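Local coordinates for protein eukaryotic translation initiation factor 4 gamma 2 (Homo sapiens, PDB 4IUL) that probably acts in translation initiation, its MIF4G domain of HEAT repeats interacting with eIF4A, at residues R18-F23 with E51-I55; L82-E86 with Q104-R109; L173-I177 with L218-Y222; E194-C198 with L235-I239. Numbering follows the deposited sequence.

Contact 1: R18-F23 with E51-I55; sequences RHDAIF and ESKLI. With SO4 (sulfate ion), chain D.
A two-pronged salt bridge joins Arg-18 to Glu-51: NH1 of Arg-18 donates to OE1 of Glu-51 at 2.8 Å, and NH2 of Arg-18 to OE2 of Glu-51 at 2.9 Å, both nearly straight (169° and 166°). Arg-18 (t, t, p) also pairs with Glu-15 through NH2. Water 1 extends the polar patch, donating to Glu-51 OE2 at 2.8 Å and lying 3.1 Å from His-19 NE2 and 3.0 Å from Ser-52 OG. Lys-53 NZ donates to O2 and O4 of a sulfate, probably from the crystallisation liquor, at 3.2 Å each. Segment 18-23 is wholly helical; in 51-55 the helix starts at Lys-53, behind the N-cap residue Ser-52. The nearest CA pair is His-19 with Ile-55, 7.3 Å. The contact joins helices 13-31 and 53-69, by their order in the chain the first helices of successive HEAT repeats. Beside the polar patch, Leu-54 CD2 sits 3.8 Å from the His-19 ring centroid, 7° off its normal, a CH-pi contact. Ile-22 and Ile-55, both m, t, meet CD1 to CD1 at 3.9 Å. The Phe-23 edge faces two carbonyls, with CE2 3.6 Å from Ile-55 O and CZ 3.8 Å from Leu-54 O.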
loop_
_atom_site.group_PDB
_atom_site.type_symbol
_atom_site.label_atom_id
_atom_site.label_comp_id
_atom_site.label_asym_id
_atom_site.label_seq_id
_atom_site.Cartn_x
_atom_site.Cartn_y
_atom_site.Cartn_z
ATOM N N ARG A 18 -8.527 29.666 5.119
ATOM C CA ARG A 18 -7.265 29.530 4.384
ATOM C C ARG A 18 -6.850 28.059 4.332
ATOM O O ARG A 18 -6.427 27.559 3.291
ATOM C CB ARG A 18 -6.146 30.370 5.036
ATOM C CG ARG A 18 -4.818 30.387 4.220
ATOM C CD ARG A 18 -3.736 31.279 4.863
ATOM N NE ARG A 18 -3.241 30.719 6.119
ATOM C CZ ARG A 18 -2.232 29.853 6.220
ATOM N NH1 ARG A 18 -1.578 29.441 5.136
ATOM N NH2 ARG A 18 -1.902 29.365 7.413
ATOM N N HIS A 19 -6.978 27.370 5.462
ATOM C CA HIS A 19 -6.632 25.953 5.534
ATOM C C HIS A 19 -7.545 25.142 4.616
ATOM O O HIS A 19 -7.074 24.267 3.885
ATOM C CB HIS A 19 -6.756 25.447 6.978
ATOM C CG HIS A 19 -5.617 25.856 7.859
ATOM N ND1 HIS A 19 -5.747 26.001 9.223
ATOM C CD2 HIS A 19 -4.325 26.149 7.571
ATOM C CE1 HIS A 19 -4.586 26.370 9.738
ATOM N NE2 HIS A 19 -3.706 26.467 8.756
ATOM N N ASP A 20 -8.845 25.433 4.645
ATOM C CA ASP A 20 -9.784 24.704 3.804
ATOM C C ASP A 20 -9.569 24.923 2.304
ATOM O O ASP A 20 -9.774 24.003 1.513
ATOM C CB ASP A 20 -11.224 25.044 4.199
ATOM C CG ASP A 20 -11.548 24.620 5.633
ATOM O OD1 ASP A 20 -10.860 23.718 6.162
ATOM O OD2 ASP A 20 -12.490 25.180 6.230
ATOM N N ALA A 21 -9.153 26.127 1.905
ATOM C CA ALA A 21 -8.900 26.401 0.487
ATOM C C ALA A 21 -7.652 25.643 0.005
ATOM O O ALA A 21 -7.576 25.230 -1.157
ATOM C CB ALA A 21 -8.723 27.905 0.245
ATOM N N ILE A 22 -6.680 25.458 0.896
ATOM C CA ILE A 22 -5.467 24.729 0.535
ATOM C C ILE A 22 -5.808 23.276 0.240
ATOM O O ILE A 22 -5.335 22.692 -0.747
ATOM C CB ILE A 22 -4.414 24.766 1.664
ATOM C CG1 ILE A 22 -3.859 26.183 1.820
ATOM C CG2 ILE A 22 -3.273 23.802 1.344
ATOM C CD1 ILE A 22 -2.842 26.325 2.961
ATOM N N PHE A 23 -6.639 22.694 1.099
ATOM C CA PHE A 23 -7.043 21.310 0.932
ATOM C C PHE A 23 -7.851 21.116 -0.350
ATOM O O PHE A 23 -7.717 20.080 -1.008
ATOM C CB PHE A 23 -7.818 20.846 2.173
ATOM C CG PHE A 23 -6.955 20.710 3.402
ATOM C CD1 PHE A 23 -7.441 21.064 4.661
ATOM C CD2 PHE A 23 -5.645 20.234 3.300
ATOM C CE1 PHE A 23 -6.640 20.953 5.800
ATOM C CE2 PHE A 23 -4.830 20.115 4.431
ATOM C CZ PHE A 23 -5.331 20.478 5.689
ATOM N N GLU A 51 3.666 23.424 4.859
ATOM C CA GLU A 51 3.654 24.537 5.800
ATOM C C GLU A 51 3.706 24.184 7.292
ATOM O O GLU A 51 4.439 24.810 8.042
ATOM C CB GLU A 51 2.417 25.388 5.525
ATOM C CG GLU A 51 2.341 26.668 6.323
ATOM C CD GLU A 51 0.990 27.344 6.188
ATOM O OE1 GLU A 51 0.535 27.560 5.044
ATOM O OE2 GLU A 51 0.385 27.657 7.230
ATOM N N SER A 52 2.920 23.199 7.727
ATOM C CA SER A 52 2.880 22.819 9.149
ATOM C C SER A 52 2.339 21.410 9.386
ATOM O O SER A 52 1.973 20.707 8.446
ATOM C CB SER A 52 2.008 23.806 9.930
ATOM O OG SER A 52 0.646 23.664 9.566
ATOM N N LYS A 53 2.267 21.008 10.650
ATOM C CA LYS A 53 1.762 19.684 10.984
ATOM C C LYS A 53 0.325 19.500 10.497
ATOM O O LYS A 53 -0.008 18.492 9.867
ATOM C CB LYS A 53 1.836 19.440 12.505
ATOM C CG LYS A 53 1.318 18.055 12.924
ATOM C CD LYS A 53 1.871 17.575 14.278
ATOM C CE LYS A 53 1.263 18.324 15.455
ATOM N NZ LYS A 53 1.589 17.686 16.767
ATOM N N LEU A 54 -0.518 20.480 10.797
ATOM C CA LEU A 54 -1.927 20.449 10.414
ATOM C C LEU A 54 -2.114 20.255 8.908
ATOM O O LEU A 54 -2.922 19.437 8.476
ATOM C CB LEU A 54 -2.610 21.740 10.878
ATOM C CG LEU A 54 -4.110 21.869 10.599
ATOM C CD1 LEU A 54 -4.750 22.764 11.664
ATOM C CD2 LEU A 54 -4.335 22.421 9.184
ATOM N N ILE A 55 -1.362 21.001 8.111
ATOM C CA ILE A 55 -1.459 20.885 6.667
ATOM C C ILE A 55 -0.949 19.519 6.207
ATOM O O ILE A 55 -1.508 18.931 5.273
ATOM C CB ILE A 55 -0.685 22.033 5.976
ATOM C CG1 ILE A 55 -1.461 23.340 6.162
ATOM C CG2 ILE A 55 -0.501 21.747 4.507
ATOM C CD1 ILE A 55 -0.740 24.565 5.669
HETATM S S SO4 D . -0.126 14.339 16.592
HETATM O O1 SO4 D . -0.481 13.648 17.846
HETATM O O2 SO4 D . 1.333 14.542 16.537
HETATM O O3 SO4 D . -0.554 13.517 15.450
HETATM O O4 SO4 D . -0.803 15.648 16.543
HETATM O O HOH W 1 -0.676 26.306 9.449
#

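Contact 2: L82-E86 with Q104-R109; sequences LRLAE and QSTTFR
Phe-108, with chi1 t and chi2 near 79°, lays its ring against the helical segment 82-86. Leu-84 (m, t) places CB 3.9 Å from the ring centroid and 18° off its normal, a CH-pi contact over the face, while Ala-85 CB lies 3.7 Å from Phe-108 CD2. Small Ala-85 lets the backbones close in: its CA is 5.7 Å from Phe-108 CA, and 3.5 Å from Phe-108 CD2. Arg-109 (m, t, t, chi4 -78°) stretches out beside the same alanine and sets one guanidinium face over it, CB of Ala-85 to CZ of Arg-109 measuring 3.9 Å. That pose is braced from within segment 104-109, since Arg-109 NE donates to Gln-104 OE1 at 3.2 Å (161°). Gln-104 (t, t), its CA-to-CB bond toward segment 82-86, brings OE1 to 3.4 Å from Ala-85 O, two acceptors that do not bond. Helix 107-127 begins behind Thr-106, an N-cap whose p rotamer lets OG1 accept weakly from Arg-109 N at 3.5 Å. The same hydroxyl donates to water 2 (OG1 to water 2.7 Å), which donates in turn to Ala-85 O at 2.6 Å, so the polar link between the segments is water-mediated. In this HEAT-repeat array the contact joins the second helix of one repeat to the first of the next; helix 53-69 packs against both, its Val-59 and Ile-63 touching Leu-84 and its Ile-60 touching Phe-108.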
loop_
_atom_site.group_PDB
_atom_site.type_symbol
_atom_site.label_atom_id
_atom_site.label_comp_id
_atom_site.label_asym_id
_atom_site.label_seq_id
_atom_site.Cartn_x
_atom_site.Cartn_y
_atom_site.Cartn_z
ATOM N N LEU A 82 7.362 9.938 -1.331
ATOM C CA LEU A 82 8.812 9.939 -1.122
ATOM C C LEU A 82 9.379 11.358 -1.117
ATOM O O LEU A 82 10.154 11.717 -0.234
ATOM C CB LEU A 82 9.513 9.121 -2.205
ATOM C CG LEU A 82 11.051 9.187 -2.224
ATOM C CD1 LEU A 82 11.629 8.723 -0.876
ATOM C CD2 LEU A 82 11.582 8.304 -3.365
ATOM N N ARG A 83 8.995 12.155 -2.110
ATOM C CA ARG A 83 9.463 13.537 -2.223
ATOM C C ARG A 83 9.091 14.351 -0.984
ATOM O O ARG A 83 9.920 15.083 -0.435
ATOM C CB ARG A 83 8.856 14.195 -3.468
ATOM C CG ARG A 83 9.031 13.384 -4.749
ATOM C CD ARG A 83 10.459 13.434 -5.301
ATOM N NE ARG A 83 10.727 14.700 -5.983
ATOM C CZ ARG A 83 11.110 15.817 -5.372
ATOM N NH1 ARG A 83 11.286 15.832 -4.055
ATOM N NH2 ARG A 83 11.288 16.930 -6.076
ATOM N N LEU A 84 7.841 14.222 -0.545
ATOM C CA LEU A 84 7.370 14.949 0.633
ATOM C C LEU A 84 8.100 14.493 1.897
ATOM O O LEU A 84 8.438 15.308 2.759
ATOM C CB LEU A 84 5.856 14.760 0.807
ATOM C CG LEU A 84 5.000 15.418 -0.283
ATOM C CD1 LEU A 84 3.532 15.047 -0.113
ATOM C CD2 LEU A 84 5.176 16.921 -0.205
ATOM N N ALA A 85 8.349 13.190 2.001
ATOM C CA ALA A 85 9.042 12.651 3.163
ATOM C C ALA A 85 10.444 13.228 3.296
ATOM O O ALA A 85 10.929 13.469 4.407
ATOM C CB ALA A 85 9.119 11.129 3.071
ATOM N N GLU A 86 11.091 13.454 2.160
ATOM C CA GLU A 86 12.449 13.970 2.168
ATOM C C GLU A 86 12.541 15.483 2.301
ATOM O O GLU A 86 13.465 15.985 2.933
ATOM C CB GLU A 86 13.198 13.519 0.902
ATOM C CG GLU A 86 13.218 12.000 0.698
ATOM C CD GLU A 86 14.098 11.550 -0.467
ATOM O OE1 GLU A 86 14.019 12.156 -1.558
ATOM O OE2 GLU A 86 14.862 10.573 -0.296
ATOM N N GLN A 104 16.596 8.922 8.739
ATOM C CA GLN A 104 15.755 10.074 9.023
ATOM C C GLN A 104 14.367 9.708 9.557
ATOM O O GLN A 104 13.723 8.775 9.083
ATOM C CB GLN A 104 15.609 10.932 7.760
ATOM C CG GLN A 104 14.796 12.209 7.951
ATOM C CD GLN A 104 14.446 12.888 6.631
ATOM O OE1 GLN A 104 13.811 12.286 5.755
ATOM N NE2 GLN A 104 14.854 14.146 6.483
ATOM N N SER A 105 13.924 10.465 10.550
ATOM C CA SER A 105 12.621 10.275 11.157
ATOM C C SER A 105 11.979 11.654 11.237
ATOM O O SER A 105 12.558 12.576 11.816
ATOM C CB SER A 105 12.775 9.684 12.560
ATOM O OG SER A 105 11.510 9.379 13.118
ATOM N N THR A 106 10.796 11.806 10.645
ATOM C CA THR A 106 10.111 13.095 10.655
ATOM C C THR A 106 8.599 12.985 10.826
ATOM O O THR A 106 8.018 11.896 10.780
ATOM C CB THR A 106 10.353 13.876 9.351
ATOM O OG1 THR A 106 9.710 13.195 8.267
ATOM C CG2 THR A 106 11.844 13.994 9.052
ATOM N N THR A 107 7.974 14.144 11.012
ATOM C CA THR A 107 6.539 14.261 11.187
ATOM C C THR A 107 5.822 13.564 10.032
ATOM O O THR A 107 4.993 12.676 10.254
ATOM C CB THR A 107 6.123 15.757 11.231
ATOM O OG1 THR A 107 6.807 16.404 12.312
ATOM C CG2 THR A 107 4.620 15.903 11.440
ATOM N N PHE A 108 6.153 13.957 8.803
ATOM C CA PHE A 108 5.521 13.363 7.641
ATOM C C PHE A 108 5.606 11.840 7.672
ATOM O O PHE A 108 4.582 11.159 7.595
ATOM C CB PHE A 108 6.147 13.853 6.337
ATOM C CG PHE A 108 5.414 13.375 5.111
ATOM C CD1 PHE A 108 4.242 14.004 4.697
ATOM C CD2 PHE A 108 5.834 12.237 4.430
ATOM C CE1 PHE A 108 3.495 13.502 3.621
ATOM C CE2 PHE A 108 5.093 11.725 3.355
ATOM C CZ PHE A 108 3.921 12.357 2.951
ATOM N N ARG A 109 6.823 11.316 7.798
ATOM C CA ARG A 109 7.040 9.870 7.819
ATOM C C ARG A 109 6.212 9.148 8.866
ATOM O O ARG A 109 5.645 8.096 8.586
ATOM C CB ARG A 109 8.528 9.542 8.028
ATOM C CG ARG A 109 9.422 9.833 6.813
ATOM C CD ARG A 109 10.872 9.478 7.109
ATOM N NE ARG A 109 11.789 9.845 6.034
ATOM C CZ ARG A 109 11.940 9.162 4.902
ATOM N NH1 ARG A 109 11.234 8.064 4.685
ATOM N NH2 ARG A 109 12.807 9.577 3.988
HETATM O O HOH W 2 9.940 15.023 6.234
#

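Contact 3: L173-I177 with L218-Y222; sequences LHKCI and LMDQY
In the HEAT-repeat array of the MIF4G domain, helices 170-181 and 216-227 are the first helices of neighbouring repeats; where they meet, the axes of segments 173-177 and 218-222 are nearly parallel, at 22° in N-to-C direction, with a signed crossing angle of 22°. At 12.3 Å the axes are too far apart for close backbone packing, so large side chains span the gap; the nearest CA pairs are Ile-177 with Tyr-222 at 8.4 Å and His-174 with Leu-218 at 9.0 Å. His-174 (chi1 m, chi2 -74°) loses the most surface. Its CA-to-CB bond points sideways, yet the ring swings across to meet three residues. Leu-218 CD1 stands 4.2 Å from the His-174 centroid, 24° off the normal, a CH-pi contact over the face. Met-219 SD approaches obliquely, 4.1 Å from His-174 CE1. Tyr-222, second in buried area, has its CA-to-CB bond toward the other segment (chi1 m, chi2 153°); its ring meets that of His-174 rim to rim, centroids 5.8 Å apart and planes at 33°. Ile-177 (m, t) covers a face of the tyrosine, CG2 lying 3.7 Å from the Tyr-222 centroid and 5° off its normal. Leu-210 of helix 193-210 also touches His-174. The polar link is made in the ring planes, where His-174 ND1 and Tyr-222 OH share a hydrogen bond of 2.9 Å.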
loop_
_atom_site.group_PDB
_atom_site.type_symbol
_atom_site.label_atom_id
_atom_site.label_comp_id
_atom_site.label_asym_id
_atom_site.label_seq_id
_atom_site.Cartn_x
_atom_site.Cartn_y
_atom_site.Cartn_z
ATOM N N LEU A 173 3.365 -5.396 6.004
ATOM C CA LEU A 173 3.558 -6.177 4.789
ATOM C C LEU A 173 3.222 -7.644 5.082
ATOM O O LEU A 173 2.509 -8.282 4.311
ATOM C CB LEU A 173 4.993 -6.047 4.287
ATOM C CG LEU A 173 5.367 -4.707 3.653
ATOM C CD1 LEU A 173 6.861 -4.667 3.430
ATOM C CD2 LEU A 173 4.619 -4.517 2.335
ATOM N N HIS A 174 3.719 -8.176 6.197
ATOM C CA HIS A 174 3.419 -9.567 6.559
ATOM C C HIS A 174 1.910 -9.721 6.775
ATOM O O HIS A 174 1.335 -10.770 6.490
ATOM C CB HIS A 174 4.174 -9.986 7.835
ATOM C CG HIS A 174 5.616 -10.326 7.604
ATOM N ND1 HIS A 174 6.015 -11.496 6.993
ATOM C CD2 HIS A 174 6.750 -9.624 7.848
ATOM C CE1 HIS A 174 7.330 -11.497 6.865
ATOM N NE2 HIS A 174 7.801 -10.372 7.374
ATOM N N LYS A 175 1.273 -8.667 7.271
ATOM C CA LYS A 175 -0.164 -8.702 7.524
ATOM C C LYS A 175 -0.940 -8.778 6.204
ATOM O O LYS A 175 -2.009 -9.385 6.142
ATOM C CB LYS A 175 -0.583 -7.465 8.325
ATOM C CG LYS A 175 -1.591 -7.756 9.414
ATOM C CD LYS A 175 -1.646 -6.631 10.437
ATOM C CE LYS A 175 -0.342 -6.521 11.202
ATOM N NZ LYS A 175 -0.361 -5.396 12.182
ATOM N N CYS A 176 -0.402 -8.157 5.155
ATOM C CA CYS A 176 -1.031 -8.195 3.845
ATOM C C CYS A 176 -0.889 -9.617 3.285
ATOM O O CYS A 176 -1.854 -10.210 2.808
ATOM C CB CYS A 176 -0.359 -7.196 2.890
ATOM S SG CYS A 176 -0.734 -5.442 3.199
ATOM N N ILE A 177 0.325 -10.156 3.351
ATOM C CA ILE A 177 0.602 -11.496 2.851
ATOM C C ILE A 177 -0.274 -12.544 3.530
ATOM O O ILE A 177 -0.787 -13.446 2.876
ATOM C CB ILE A 177 2.085 -11.882 3.072
ATOM C CG1 ILE A 177 2.980 -11.029 2.168
ATOM C CG2 ILE A 177 2.288 -13.383 2.807
ATOM C CD1 ILE A 177 4.455 -11.316 2.316
ATOM N N LEU A 218 8.887 -17.821 9.110
ATOM C CA LEU A 218 7.662 -17.279 8.527
ATOM C C LEU A 218 7.616 -17.414 7.003
ATOM O O LEU A 218 6.628 -17.885 6.443
ATOM C CB LEU A 218 7.525 -15.803 8.883
ATOM C CG LEU A 218 6.581 -15.363 9.990
ATOM C CD1 LEU A 218 6.623 -13.837 10.058
ATOM C CD2 LEU A 218 5.154 -15.853 9.700
ATOM N N MET A 219 8.681 -16.983 6.335
ATOM C CA MET A 219 8.739 -17.053 4.881
ATOM C C MET A 219 8.685 -18.493 4.376
ATOM O O MET A 219 7.999 -18.783 3.392
ATOM C CB MET A 219 10.002 -16.363 4.365
ATOM C CG MET A 219 10.067 -14.866 4.670
ATOM S SD MET A 219 8.817 -13.879 3.828
ATOM C CE MET A 219 9.675 -13.491 2.325
ATOM N N ASP A 220 9.412 -19.388 5.039
ATOM C CA ASP A 220 9.412 -20.798 4.655
ATOM C C ASP A 220 7.975 -21.293 4.685
ATOM O O ASP A 220 7.530 -22.019 3.792
ATOM C CB ASP A 220 10.244 -21.636 5.629
ATOM C CG ASP A 220 11.702 -21.705 5.244
ATOM O OD1 ASP A 220 12.107 -21.066 4.243
ATOM O OD2 ASP A 220 12.449 -22.409 5.954
ATOM N N GLN A 221 7.256 -20.881 5.723
ATOM C CA GLN A 221 5.865 -21.265 5.906
ATOM C C GLN A 221 4.990 -20.756 4.748
ATOM O O GLN A 221 4.125 -21.484 4.254
ATOM C CB GLN A 221 5.367 -20.708 7.237
ATOM C CG GLN A 221 4.210 -21.460 7.848
ATOM C CD GLN A 221 3.784 -20.859 9.176
ATOM O OE1 GLN A 221 4.625 -20.441 9.981
ATOM N NE2 GLN A 221 2.476 -20.824 9.420
ATOM N N TYR A 222 5.219 -19.514 4.316
ATOM C CA TYR A 222 4.453 -18.919 3.220
ATOM C C TYR A 222 4.637 -19.693 1.915
ATOM O O TYR A 222 3.666 -20.043 1.241
ATOM C CB TYR A 222 4.901 -17.477 2.957
ATOM C CG TYR A 222 4.621 -16.454 4.041
ATOM C CD1 TYR A 222 5.432 -15.322 4.161
ATOM C CD2 TYR A 222 3.545 -16.591 4.923
ATOM C CE1 TYR A 222 5.190 -14.354 5.128
ATOM C CE2 TYR A 222 3.289 -15.620 5.898
ATOM C CZ TYR A 222 4.121 -14.503 5.993
ATOM O OH TYR A 222 3.898 -13.532 6.946
#

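Contact 4: E194-C198 with L235-I239; sequences EDLEC and LPARI
Leu-196 is the first residue of helical segment 194-198 to engage segment 235-239. In its m, t rotamer, with CA-to-CB pointing toward the partner, it brings CD1 within 3.7 Å of Leu-235 CD1, while its CB lies 4.2 Å from Ile-239 CG2. Leu-235 is extended (phi/psi -100/142) and also m, t; Pro-236 then takes the N-cap position and the helix starts at Ala-237. Next comes Glu-197 (t, t), whose CA is 6.5 Å from Ile-239 CA, the nearest CA pair across the segments. Glu-197 CB touches Ile-239 CD1 at 4.1 Å, helped by the m, m rotamer of the isoleucine. Its carboxylate forms a salt bridge at the exposed margin, OE1 of Glu-197 to NH2 of Arg-238 at 2.9 Å; as a hydrogen bond this is weak, with an angle of 122°. An apolar core edged by one ion pair thus joins helices 193-210 and 237-251, the second helices of consecutive repeats in a HEAT-type solenoid.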
loop_
_atom_site.group_PDB
_atom_site.type_symbol
_atom_site.label_atom_id
_atom_site.label_comp_id
_atom_site.label_asym_id
_atom_site.label_seq_id
_atom_site.Cartn_x
_atom_site.Cartn_y
_atom_site.Cartn_z
ATOM N N GLU A 194 -7.335 -13.504 -8.401
ATOM C CA GLU A 194 -6.786 -12.164 -8.240
ATOM C C GLU A 194 -6.159 -11.939 -6.865
ATOM O O GLU A 194 -5.344 -11.036 -6.688
ATOM C CB GLU A 194 -7.858 -11.109 -8.534
ATOM C CG GLU A 194 -9.123 -11.238 -7.724
ATOM C CD GLU A 194 -10.246 -10.397 -8.298
ATOM O OE1 GLU A 194 -10.678 -10.696 -9.433
ATOM O OE2 GLU A 194 -10.689 -9.439 -7.624
ATOM N N ASP A 195 -6.529 -12.766 -5.896
ATOM C CA ASP A 195 -5.949 -12.653 -4.566
ATOM C C ASP A 195 -4.525 -13.211 -4.623
ATOM O O ASP A 195 -3.581 -12.604 -4.108
ATOM C CB ASP A 195 -6.791 -13.432 -3.555
ATOM C CG ASP A 195 -7.683 -12.527 -2.723
ATOM O OD1 ASP A 195 -8.104 -11.462 -3.232
ATOM O OD2 ASP A 195 -7.969 -12.882 -1.560
ATOM N N LEU A 196 -4.377 -14.363 -5.272
ATOM C CA LEU A 196 -3.077 -15.001 -5.412
ATOM C C LEU A 196 -2.184 -14.238 -6.384
ATOM O O LEU A 196 -0.961 -14.246 -6.245
ATOM C CB LEU A 196 -3.247 -16.450 -5.874
ATOM C CG LEU A 196 -3.682 -17.421 -4.773
ATOM C CD1 LEU A 196 -3.960 -18.801 -5.352
ATOM C CD2 LEU A 196 -2.582 -17.498 -3.733
ATOM N N GLU A 197 -2.790 -13.573 -7.363
ATOM C CA GLU A 197 -2.019 -12.814 -8.339
ATOM C C GLU A 197 -1.404 -11.587 -7.661
ATOM O O GLU A 197 -0.290 -11.179 -7.987
ATOM C CB GLU A 197 -2.909 -12.370 -9.505
ATOM C CG GLU A 197 -2.134 -11.905 -10.730
ATOM C CD GLU A 197 -3.024 -11.277 -11.792
ATOM O OE1 GLU A 197 -4.163 -11.759 -11.981
ATOM O OE2 GLU A 197 -2.578 -10.309 -12.447
ATOM N N CYS A 198 -2.147 -10.999 -6.726
ATOM C CA CYS A 198 -1.680 -9.832 -5.987
ATOM C C CYS A 198 -0.489 -10.257 -5.122
ATOM O O CYS A 198 0.526 -9.567 -5.068
ATOM C CB CYS A 198 -2.812 -9.296 -5.106
ATOM S SG CYS A 198 -2.481 -7.756 -4.203
ATOM N N LEU A 235 -7.353 -23.755 -9.853
ATOM C CA LEU A 235 -6.822 -22.469 -10.291
ATOM C C LEU A 235 -6.473 -22.432 -11.772
ATOM O O LEU A 235 -5.976 -23.410 -12.328
ATOM C CB LEU A 235 -5.569 -22.119 -9.487
ATOM C CG LEU A 235 -5.688 -22.087 -7.962
ATOM C CD1 LEU A 235 -4.315 -21.858 -7.360
ATOM C CD2 LEU A 235 -6.655 -20.993 -7.538
ATOM N N PRO A 236 -6.728 -21.290 -12.431
ATOM C CA PRO A 236 -6.435 -21.116 -13.856
ATOM C C PRO A 236 -4.975 -21.442 -14.163
ATOM O O PRO A 236 -4.155 -21.554 -13.252
ATOM C CB PRO A 236 -6.762 -19.645 -14.090
ATOM C CG PRO A 236 -7.910 -19.426 -13.169
ATOM C CD PRO A 236 -7.453 -20.119 -11.904
ATOM N N ALA A 237 -4.651 -21.585 -15.443
ATOM C CA ALA A 237 -3.287 -21.900 -15.846
ATOM C C ALA A 237 -2.344 -20.759 -15.485
ATOM O O ALA A 237 -1.312 -20.978 -14.855
ATOM C CB ALA A 237 -3.230 -22.172 -17.346
ATOM N N ARG A 238 -2.709 -19.545 -15.886
ATOM C CA ARG A 238 -1.900 -18.361 -15.614
ATOM C C ARG A 238 -1.540 -18.210 -14.142
ATOM O O ARG A 238 -0.403 -17.885 -13.810
ATOM C CB ARG A 238 -2.627 -17.094 -16.079
ATOM C CG ARG A 238 -1.938 -15.791 -15.660
ATOM C CD ARG A 238 -2.566 -14.557 -16.317
ATOM N NE ARG A 238 -3.445 -13.789 -15.432
ATOM C CZ ARG A 238 -4.542 -14.263 -14.845
ATOM N NH1 ARG A 238 -4.917 -15.523 -15.036
ATOM N NH2 ARG A 238 -5.281 -13.472 -14.077
ATOM N N ILE A 239 -2.512 -18.442 -13.264
ATOM C CA ILE A 239 -2.292 -18.310 -11.829
ATOM C C ILE A 239 -1.245 -19.282 -11.294
ATOM O O ILE A 239 -0.294 -18.869 -10.633
ATOM C CB ILE A 239 -3.609 -18.500 -11.043
ATOM C CG1 ILE A 239 -4.600 -17.392 -11.412
ATOM C CG2 ILE A 239 -3.334 -18.496 -9.543
ATOM C CD1 ILE A 239 -4.108 -15.980 -11.121
#

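How the contacts relate
From the N terminus, contact 1 closes a loop of 27 residues that contains helix 38-48, joining helix 13-31 to the start of helix 53-69. Contact 2 opens only afterwards and closes a mostly non-helical connection between helices 74-87 and 107-127; the two touch, Lys-53 CG lying 4.2 Å from Thr-107 CG2. Contacts 3 and 4 cross, because 194-198 falls between 173-177 and 218-222 while 235-239 follows; first helices are thereby tied to first and second to second in the last two repeats. Their centres are about 18 Å apart. Contact 1 lies about 43 Å from contact 4, centre to centre, across the chain's centre, as expected for an elongated helical-repeat domain.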